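Side-chain contacts in 6-phosphogluconate dehydrogenase NAD-binding (Dyadobacter fermentans, PDB 4GBJ), which probably acts as an NAD(P)-dependent oxidoreductase of the 6-phosphogluconate and 3-hydroxyisobutyrate dehydrogenase family: residues A9-G14 with E76-M81; S184-G189 with D263-R268. All coordinates share one frame; numbering follows the deposited sequence.

Contact 1 (A9-G14 with E76-M81); sequences AFLGLG and EELFSM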
# COMPACT_ATOMS: atom_id res chain seq x y z
N ALA B 9 36.83 -2.76 6.73
CA ALA B 9 36.35 -3.37 7.98
C ALA B 9 34.83 -3.60 7.88
O ALA B 9 34.13 -2.79 7.31
CB ALA B 9 36.68 -2.51 9.19
N PHE B 10 34.35 -4.71 8.41
CA PHE B 10 32.95 -5.08 8.35
C PHE B 10 32.52 -5.56 9.71
O PHE B 10 32.88 -6.65 10.13
CB PHE B 10 32.72 -6.16 7.28
CG PHE B 10 31.32 -6.14 6.73
CD1 PHE B 10 31.05 -5.56 5.50
CD2 PHE B 10 30.27 -6.69 7.45
CE1 PHE B 10 29.76 -5.55 4.99
CE2 PHE B 10 28.97 -6.66 6.94
CZ PHE B 10 28.72 -6.11 5.71
N LEU B 11 31.72 -4.75 10.39
CA LEU B 11 31.28 -5.01 11.75
C LEU B 11 29.79 -5.38 11.82
O LEU B 11 28.95 -4.57 11.45
CB LEU B 11 31.56 -3.77 12.59
CG LEU B 11 32.99 -3.20 12.51
CD1 LEU B 11 33.12 -1.97 13.38
CD2 LEU B 11 34.00 -4.21 12.97
N GLY B 12 29.48 -6.58 12.30
CA GLY B 12 28.10 -7.05 12.42
C GLY B 12 27.76 -7.96 11.27
O GLY B 12 27.63 -7.49 10.14
N LEU B 13 27.61 -9.27 11.55
CA LEU B 13 27.42 -10.32 10.57
C LEU B 13 26.15 -11.11 10.82
O LEU B 13 26.15 -12.34 10.77
CB LEU B 13 28.64 -11.26 10.59
CG LEU B 13 30.02 -10.61 10.54
CD1 LEU B 13 31.11 -11.66 10.68
CD2 LEU B 13 30.22 -9.86 9.25
N GLY B 14 25.05 -10.40 11.00
CA GLY B 14 23.75 -11.03 11.20
C GLY B 14 23.17 -11.51 9.88
O GLY B 14 23.90 -11.79 8.93
N GLU B 76 25.87 2.84 18.95
CA GLU B 76 26.52 3.78 19.88
C GLU B 76 27.55 3.09 20.77
O GLU B 76 28.58 3.69 21.06
CB GLU B 76 25.49 4.46 20.76
CG GLU B 76 24.61 5.43 20.00
CD GLU B 76 23.44 5.94 20.84
OE1 GLU B 76 23.52 5.87 22.08
OE2 GLU B 76 22.44 6.40 20.25
N GLU B 77 27.27 1.84 21.21
CA GLU B 77 28.19 1.07 22.08
C GLU B 77 29.48 0.75 21.33
O GLU B 77 30.56 0.73 21.90
CB GLU B 77 27.51 -0.24 22.55
CG GLU B 77 28.41 -1.37 23.06
CD GLU B 77 27.67 -2.64 23.43
OE1 GLU B 77 26.56 -2.87 22.89
OE2 GLU B 77 28.21 -3.43 24.24
N LEU B 78 29.34 0.43 20.06
CA LEU B 78 30.49 0.06 19.26
C LEU B 78 31.26 1.28 18.78
O LEU B 78 32.48 1.28 18.85
CB LEU B 78 30.00 -0.74 18.06
CG LEU B 78 31.09 -1.40 17.25
CD1 LEU B 78 31.94 -2.30 18.13
CD2 LEU B 78 30.50 -2.16 16.09
N PHE B 79 30.58 2.30 18.29
CA PHE B 79 31.23 3.48 17.77
C PHE B 79 31.56 4.51 18.87
O PHE B 79 31.11 5.67 18.86
CB PHE B 79 30.41 4.08 16.61
CG PHE B 79 30.65 3.22 15.39
CD1 PHE B 79 31.71 3.48 14.55
CD2 PHE B 79 29.96 2.03 15.21
CE1 PHE B 79 32.02 2.62 13.49
CE2 PHE B 79 30.29 1.15 14.16
CZ PHE B 79 31.34 1.44 13.34
N SER B 80 32.43 4.08 19.78
CA SER B 80 32.92 4.91 20.87
C SER B 80 33.86 5.95 20.31
O SER B 80 34.34 5.78 19.19
CB SER B 80 33.66 4.04 21.88
OG SER B 80 34.79 3.45 21.24
N MSE B 81 34.19 6.98 21.08
CA MSE B 81 35.15 8.00 20.65
C MSE B 81 36.53 7.42 20.24
O MSE B 81 37.13 7.92 19.30
CB MSE B 81 35.38 9.02 21.78
CG MSE B 81 34.25 10.02 21.94
SE MSE B 81 34.93 11.49 23.13
CE MSE B 81 35.53 10.55 24.60
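The ring of Phe79 is met at CZ by Leu11: methyl CD1 of Leu11 lies 3.8 Å from CZ of Phe79, coming in obliquely rather than squarely over a face or in line with an edge. Elsewhere the ring stacks with His93 and touches Ser67 and His111, so the phenyl group lies by strands 64-67 and 92-95 and helix 101-113. The same CD1 of Leu11 also packs against Leu78, with CD2 of Leu78 at 3.8 Å. Behind it, CB of Leu11 is still 4.0 Å from Leu78 CD2, so one methyl of Leu78 lies against both the root and the end of the strand leucine. The Leu78 side chain swings there with CG anti to the backbone N (chi1 -170°), while Phe79, the first residue to leave helical angles, centres an inverse gamma turn, with a weak bond from Ser80 N to Leu78 O. Trp34 on the adjoining strand 31-34 touches both leucines. This is a Rossmann fold: strand 8-11, parallel to its neighbours 31-34 and 64-67, is covered near its C-terminal end by the end of helix 72-78. Just beyond Leu11 the chain enters what is probably the glycine-rich dinucleotide-binding turn, and Gly12 has backbone angles (phi 100°, psi 110°) that call for glycine. Across the two segments only carbon meets carbon: the end of the helix and the residue after it pack on the strand through apolar contact alone, with no directional bond between the two segments.

Contact 2 (S184-G189 with D263-R268); sequences SLEMMG and DIIRNR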
# COMPACT_ATOMS: atom_id res chain seq x y z
N SER B 184 0.42 -0.95 5.32
CA SER B 184 -0.10 -1.92 4.32
C SER B 184 -0.61 -3.13 5.02
O SER B 184 -1.68 -3.63 4.69
CB SER B 184 1.00 -2.26 3.31
OG SER B 184 1.43 -1.03 2.74
N LEU B 185 0.13 -3.61 6.02
CA LEU B 185 -0.33 -4.73 6.83
C LEU B 185 -1.64 -4.43 7.56
O LEU B 185 -2.54 -5.26 7.59
CB LEU B 185 0.72 -5.09 7.88
CG LEU B 185 1.92 -5.91 7.34
CD1 LEU B 185 3.12 -5.76 8.32
CD2 LEU B 185 1.55 -7.35 7.16
N GLU B 186 -1.72 -3.25 8.17
CA GLU B 186 -2.90 -2.86 8.91
C GLU B 186 -4.12 -2.70 7.98
O GLU B 186 -5.19 -3.18 8.34
CB GLU B 186 -2.63 -1.58 9.71
CG GLU B 186 -3.87 -0.99 10.33
CD GLU B 186 -4.53 -1.83 11.38
OE1 GLU B 186 -5.71 -1.55 11.69
OE2 GLU B 186 -3.83 -2.65 12.03
N MSE B 187 -4.01 -2.02 6.85
CA MSE B 187 -5.19 -1.80 6.01
C MSE B 187 -5.69 -3.15 5.44
O MSE B 187 -6.88 -3.33 5.29
CB MSE B 187 -4.92 -0.79 4.89
CG MSE B 187 -3.94 -1.30 3.77
SE MSE B 187 -3.64 0.05 2.40
CE MSE B 187 -2.31 1.16 3.20
N MSE B 188 -4.77 -4.10 5.16
CA MSE B 188 -5.16 -5.45 4.72
C MSE B 188 -5.85 -6.23 5.88
O MSE B 188 -6.87 -6.88 5.65
CB MSE B 188 -3.99 -6.22 4.17
CG MSE B 188 -3.64 -5.76 2.79
SE MSE B 188 -2.29 -6.77 1.84
CE MSE B 188 -0.68 -6.37 2.78
N GLY B 189 -5.34 -6.12 7.09
CA GLY B 189 -6.02 -6.71 8.25
C GLY B 189 -7.45 -6.23 8.39
O GLY B 189 -8.40 -7.01 8.51
N ASP B 263 0.19 5.85 15.12
CA ASP B 263 -0.37 5.67 16.47
C ASP B 263 -1.13 4.34 16.58
O ASP B 263 -0.93 3.59 17.52
CB ASP B 263 -1.32 6.81 16.83
CG ASP B 263 -0.73 8.21 16.80
OD1 ASP B 263 0.52 8.34 16.82
OD2 ASP B 263 -1.50 9.16 16.81
N ILE B 264 -1.93 4.04 15.54
CA ILE B 264 -2.70 2.81 15.40
C ILE B 264 -1.75 1.63 15.33
O ILE B 264 -1.95 0.71 16.08
CB ILE B 264 -3.63 2.83 14.19
CG1 ILE B 264 -4.68 3.99 14.26
CG2 ILE B 264 -4.33 1.48 13.96
CD1 ILE B 264 -5.56 3.95 15.16
N ILE B 265 -0.68 1.70 14.53
CA ILE B 265 0.31 0.63 14.39
C ILE B 265 0.98 0.36 15.72
O ILE B 265 1.07 -0.79 16.15
CB ILE B 265 1.34 1.01 13.30
CG1 ILE B 265 0.69 1.01 11.88
CG2 ILE B 265 2.56 0.17 13.33
CD1 ILE B 265 0.14 -0.25 11.43
N ARG B 266 1.41 1.44 16.40
CA ARG B 266 1.99 1.29 17.72
C ARG B 266 1.05 0.52 18.67
O ARG B 266 1.50 -0.41 19.33
CB ARG B 266 2.32 2.65 18.33
CG ARG B 266 2.84 2.61 19.77
CD ARG B 266 3.34 3.99 20.18
NE ARG B 266 3.57 4.07 21.61
CZ ARG B 266 2.63 4.18 22.55
NH1 ARG B 266 1.34 4.20 22.21
NH2 ARG B 266 2.96 4.24 23.82
N ASN B 267 -0.23 0.86 18.70
CA ASN B 267 -1.19 0.16 19.61
C ASN B 267 -1.39 -1.27 19.21
O ASN B 267 -1.58 -2.10 20.12
CB ASN B 267 -2.55 0.89 19.69
CG ASN B 267 -2.44 2.16 20.52
OD1 ASN B 267 -1.53 2.33 21.30
ND2 ASN B 267 -3.32 3.12 20.30
N ARG B 268 -1.29 -1.61 17.89
CA ARG B 268 -1.38 -3.02 17.50
C ARG B 268 -0.25 -3.87 18.15
O ARG B 268 -0.50 -4.99 18.57
CB ARG B 268 -1.30 -3.19 16.00
CG ARG B 268 -2.40 -2.56 15.21
CD ARG B 268 -3.75 -2.96 15.72
NE ARG B 268 -4.81 -2.70 14.76
CZ ARG B 268 -6.11 -2.85 15.00
NH1 ARG B 268 -6.53 -3.23 16.20
NH2 ARG B 268 -7.01 -2.58 14.06
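Glu186 and Arg268 join two helices of the all-helical C-terminal domain, 169-197 and 260-274, whose segments cross at 78° with axes 10.8 Å apart. The tight part lies at the root of Glu186: its CB is 3.5 Å from CD1 of Ile265, a buried contact beside Leu285. Farther out comes the salt bridge. With CG anti to the backbone N and a bend at chi2, the glutamate reaches across to the other helix and presents both oxygens to Arg268, which answers side-on with NE and NH2. The two side chains meet at about a right angle, and the flat groups are 32° apart, so the pairing is twisted rather than coplanar. The looser side is toward Ile264, partly exposed like Arg268, where only CG2 approaches Glu186 OE1, at 4.0 Å; Phe261 of the second subunit packs on both Ile264 and Glu186. Glu190 brings a second carboxylate close to Glu186 OE1, a repulsion that the arginine's positive charge probably offsets, and Asp292 takes Arg268 NH1. A leucine in place of Arg268 would probably leave the buried Glu186 carboxylate without its counter-charge, close to the like charge of Glu190. Both oxygens are met on their syn sides, but NH2 of Arg268 has Glu186 OE1 in the guanidinium plane at 2.9 Å, while NE of Arg268, also 2.9 Å from Glu186 OE2, lies 25° out of the carboxylate plane.

Overall arrangement
Contact 1 closes before contact 2 opens along the chain, and the two lie on opposite sides of the chain's centre, their centres 32 Å apart and their nearest atoms about 19 Å apart. They share no strand or helix. Contact 1 belongs to the N-terminal Rossmann domain, where helix 72-78 packs on strand 8-11 of the mixed sheet; contact 2 belongs to the helical C-terminal domain, where helices 169-197 and 260-274 cross. No other chain touches contact 1, which lies close to the probable dinucleotide-binding turn, whereas the second subunit packs on contact 2. Each is local to its own domain, one that probably binds the dinucleotide, the other beside the dimer interface.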